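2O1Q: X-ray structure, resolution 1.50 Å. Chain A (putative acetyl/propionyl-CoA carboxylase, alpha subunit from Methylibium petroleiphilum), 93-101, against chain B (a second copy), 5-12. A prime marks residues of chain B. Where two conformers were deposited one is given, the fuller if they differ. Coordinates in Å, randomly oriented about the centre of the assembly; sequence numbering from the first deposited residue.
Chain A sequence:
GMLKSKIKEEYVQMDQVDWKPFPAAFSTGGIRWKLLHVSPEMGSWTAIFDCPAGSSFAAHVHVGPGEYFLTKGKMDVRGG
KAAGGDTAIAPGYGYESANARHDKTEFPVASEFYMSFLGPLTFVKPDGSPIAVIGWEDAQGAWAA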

# COMPACT_ATOMS: atom_id res chain seq x y z
N TYR A 93 1.13 19.43 9.31
CA TYR A 93 1.02 18.09 8.74
C TYR A 93 -0.45 17.82 8.44
O TYR A 93 -1.31 18.17 9.24
CB TYR A 93 1.54 17.02 9.70
CG TYR A 93 1.11 15.64 9.29
CD1 TYR A 93 1.83 14.92 8.36
CD2 TYR A 93 -0.07 15.08 9.76
CE1 TYR A 93 1.35 13.68 7.91
CE2 TYR A 93 -0.55 13.87 9.30
CZ TYR A 93 0.16 13.16 8.37
OH TYR A 93 -0.28 11.95 7.87
N GLY A 94 -0.76 17.18 7.31
CA GLY A 94 -2.10 16.77 6.99
C GLY A 94 -2.16 15.38 6.42
O GLY A 94 -1.26 14.99 5.66
N TYR A 95 -3.23 14.68 6.74
CA TYR A 95 -3.55 13.38 6.15
C TYR A 95 -4.81 13.60 5.36
O TYR A 95 -5.85 13.94 5.97
CB TYR A 95 -3.81 12.37 7.25
CG TYR A 95 -4.14 10.98 6.76
CD1 TYR A 95 -3.17 10.16 6.19
CD2 TYR A 95 -5.44 10.51 6.79
CE1 TYR A 95 -3.48 8.90 5.69
CE2 TYR A 95 -5.75 9.25 6.36
CZ TYR A 95 -4.77 8.46 5.77
OH TYR A 95 -5.07 7.16 5.37
N GLU A 96 -4.70 13.46 4.04
CA GLU A 96 -5.84 13.61 3.14
C GLU A 96 -6.22 12.21 2.69
O GLU A 96 -5.50 11.58 1.95
CB GLU A 96 -5.49 14.60 2.02
CG GLU A 96 -5.22 16.10 2.59
CD GLU A 96 -6.43 16.82 3.30
OE1 GLU A 96 -7.52 16.65 2.66
OE2 GLU A 96 -6.46 17.53 4.46
N SER A 97 -7.34 11.69 3.22
CA SER A 97 -7.71 10.28 3.07
C SER A 97 -8.17 9.96 1.65
O SER A 97 -8.48 10.86 0.83
CB SER A 97 -8.81 9.94 4.05
OG SER A 97 -9.81 10.95 4.09
N ALA A 98 -8.10 8.69 1.34
CA ALA A 98 -8.72 8.22 0.12
C ALA A 98 -10.15 8.81 -0.00
O ALA A 98 -10.97 8.78 0.92
CB ALA A 98 -8.81 6.70 0.11
N ASN A 99 -10.43 9.29 -1.20
CA ASN A 99 -11.70 9.92 -1.58
C ASN A 99 -11.78 11.39 -1.23
O ASN A 99 -12.82 12.03 -1.50
CB ASN A 99 -12.95 9.18 -1.07
CG ASN A 99 -13.05 7.79 -1.61
OD1 ASN A 99 -12.27 7.37 -2.46
ND2 ASN A 99 -14.01 7.05 -1.12
N ALA A 100 -10.78 11.96 -0.57
CA ALA A 100 -10.83 13.39 -0.25
C ALA A 100 -11.05 14.24 -1.50
O ALA A 100 -10.35 14.07 -2.49
CB ALA A 100 -9.53 13.87 0.48
N ARG A 101 -11.98 15.19 -1.41
CA ARG A 101 -12.29 16.12 -2.52
C ARG A 101 -11.72 17.48 -2.23
O ARG A 101 -12.04 18.10 -1.20
CB ARG A 101 -13.79 16.33 -2.67
CG ARG A 101 -14.57 15.07 -2.92
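Chain B, residues 5-12: SKIKEEYV

Chain B lies along chain A as an antiparallel strand, joined by a short backbone ladder that gives way at one end to a serine hydroxyl contact and bridging waters. Residues 10 to 12 of chain B are a strand that continues later in the chain. Residues 93 to 96 of chain A end a strand that begins earlier. Their N-to-C directions differ by 175°, and the axes approach to 4.6 Å. Residues 5 to 9 of chain B are extended in backbone conformation too, with phi between -87° and -67° and psi between 139° and 163°, but they are not strand.

The register is simple. Tyr93 faces Val12′ as a hydrogen-bonded pair, with 5.1 Å between CA of Tyr93 and CA of Val12′. Val12′ N donates to Tyr93 O at 2.8 Å, and Tyr93 N donates to Val12′ O at 3.0 Å. Tyr95 faces Glu10′ in the same way, with 4.9 Å between CA of Tyr95 and CA of Glu10′. Here Glu10′ N donates to Tyr95 O and Tyr95 N to Glu10′ O, both at 2.9 Å. All four bonds are close to straight.

Between these pairs Gly94 meets Tyr11′ without hydrogen bonds. This is the tightest step, with CA of Gly94 4.4 Å from CA of Tyr11′. CA-H...O contacts add to the ladder: Gly94 CA lies 3.3 Å from Glu10′ O, and Tyr11′ CA lies 3.4 Å from Tyr93 O. A further one, Glu9′ CA to Tyr95 O at 3.2 Å, carries the pairing just past the strand of chain B.

Tyr93, Tyr95, Glu10′ and Val12′ put their side chains on one face of the sheet. Tyr11′ points to the other, where Gly94 has no side chain to offer. On the first face Tyr93 CD2 packs 4.0 Å from Val12′ CG2, and CB of Tyr95 lies 3.8 Å from CB of Glu10′. The edge of the Tyr95 ring receives Ile7′, with Tyr95 CE2 4.0 Å from Ile7′ CG2.

Beyond the strand, chain A makes a type II turn from Ser97 to Ala100, closed by Ala100 N to Ser97 O at 2.9 Å. Ser97, with chi1 in the p well, points toward chain B. Its OG donates to Ile7′ O at a short 2.5 Å. The same OG accepts from water 1, 2.7 Å away. Water 1 also donates to Ala98 O at 3.0 Å and accepts from Lys6′ NZ at 2.6 Å. Within chain B, Lys6′ NZ forms a salt bridge with Glu9′ OE2 at 3.1 Å.

Three other waters bridge the chains. Water 2 links Ile7′ N to Ala98 O, at 2.9 Å from each. Water 3 joins Glu9′ OE2 at 2.9 Å to Arg101 N at 3.1 Å. Water 4 joins Glu10′ O at 2.8 Å to Glu96 OE2 at 2.4 Å. Together the two stretches bury 595 Å².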

# COMPACT_ATOMS: atom_id res chain seq x y z
N SER B 5 -17.62 3.76 6.11
CA SER B 5 -17.40 5.16 5.76
C SER B 5 -16.00 5.47 5.35
O SER B 5 -15.06 4.70 5.62
CB SER B 5 -17.75 6.05 6.94
OG SER B 5 -17.14 5.62 8.13
N LYS B 6 -15.83 6.62 4.69
CA LYS B 6 -14.50 7.05 4.32
C LYS B 6 -13.74 7.49 5.57
O LYS B 6 -14.34 7.79 6.62
CB LYS B 6 -14.53 8.16 3.31
CG LYS B 6 -15.13 9.44 3.78
CD LYS B 6 -15.38 10.35 2.59
CE LYS B 6 -15.42 11.81 3.00
NZ LYS B 6 -14.07 12.42 3.29
N ILE B 7 -12.43 7.42 5.47
CA ILE B 7 -11.52 7.83 6.54
C ILE B 7 -11.53 9.35 6.68
O ILE B 7 -11.54 10.06 5.72
CB ILE B 7 -10.13 7.20 6.39
CG1 ILE B 7 -10.28 5.67 6.28
CG2 ILE B 7 -9.22 7.65 7.55
CD1 ILE B 7 -10.84 5.00 7.48
N LYS B 8 -11.52 9.79 7.92
CA LYS B 8 -11.43 11.22 8.25
C LYS B 8 -10.07 11.80 7.85
O LYS B 8 -9.04 11.17 8.01
CB LYS B 8 -11.64 11.41 9.75
CG LYS B 8 -13.08 11.24 10.26
N GLU B 9 -10.09 13.03 7.32
CA GLU B 9 -8.87 13.77 7.14
C GLU B 9 -8.40 14.28 8.48
O GLU B 9 -9.17 14.45 9.44
CB GLU B 9 -9.03 14.92 6.14
CG GLU B 9 -9.65 14.50 4.75
CD GLU B 9 -11.16 14.59 4.68
OE1 GLU B 9 -11.79 14.84 5.73
OE2 GLU B 9 -11.75 14.43 3.58
N GLU B 10 -7.11 14.52 8.53
CA GLU B 10 -6.41 14.97 9.74
C GLU B 10 -5.53 16.17 9.46
O GLU B 10 -5.04 16.36 8.34
CB GLU B 10 -5.53 13.87 10.30
CG GLU B 10 -6.24 12.56 10.52
CD GLU B 10 -5.30 11.40 10.80
OE1 GLU B 10 -4.07 11.58 11.03
OE2 GLU B 10 -5.79 10.26 10.77
N TYR B 11 -5.35 16.97 10.49
CA TYR B 11 -4.44 18.12 10.47
C TYR B 11 -3.75 18.23 11.82
O TYR B 11 -4.41 18.10 12.85
CB TYR B 11 -5.14 19.43 10.14
CG TYR B 11 -4.16 20.58 10.18
CD1 TYR B 11 -3.12 20.66 9.24
CD2 TYR B 11 -4.20 21.50 11.18
CE1 TYR B 11 -2.18 21.64 9.32
CE2 TYR B 11 -3.26 22.48 11.28
CZ TYR B 11 -2.26 22.54 10.33
OH TYR B 11 -1.31 23.51 10.43
N VAL B 12 -2.44 18.44 11.82
CA VAL B 12 -1.66 18.62 13.02
C VAL B 12 -0.87 19.92 12.90
O VAL B 12 -0.05 20.05 11.96
CB VAL B 12 -0.61 17.46 13.25
CG1 VAL B 12 0.33 17.78 14.44
CG2 VAL B 12 -1.32 16.14 13.39
O HOH W 1 -11.94 11.09 2.48
O HOH W 2 -11.45 6.75 2.87
O HOH W 3 -13.31 15.43 1.34
O HOH W 4 -5.09 18.27 6.33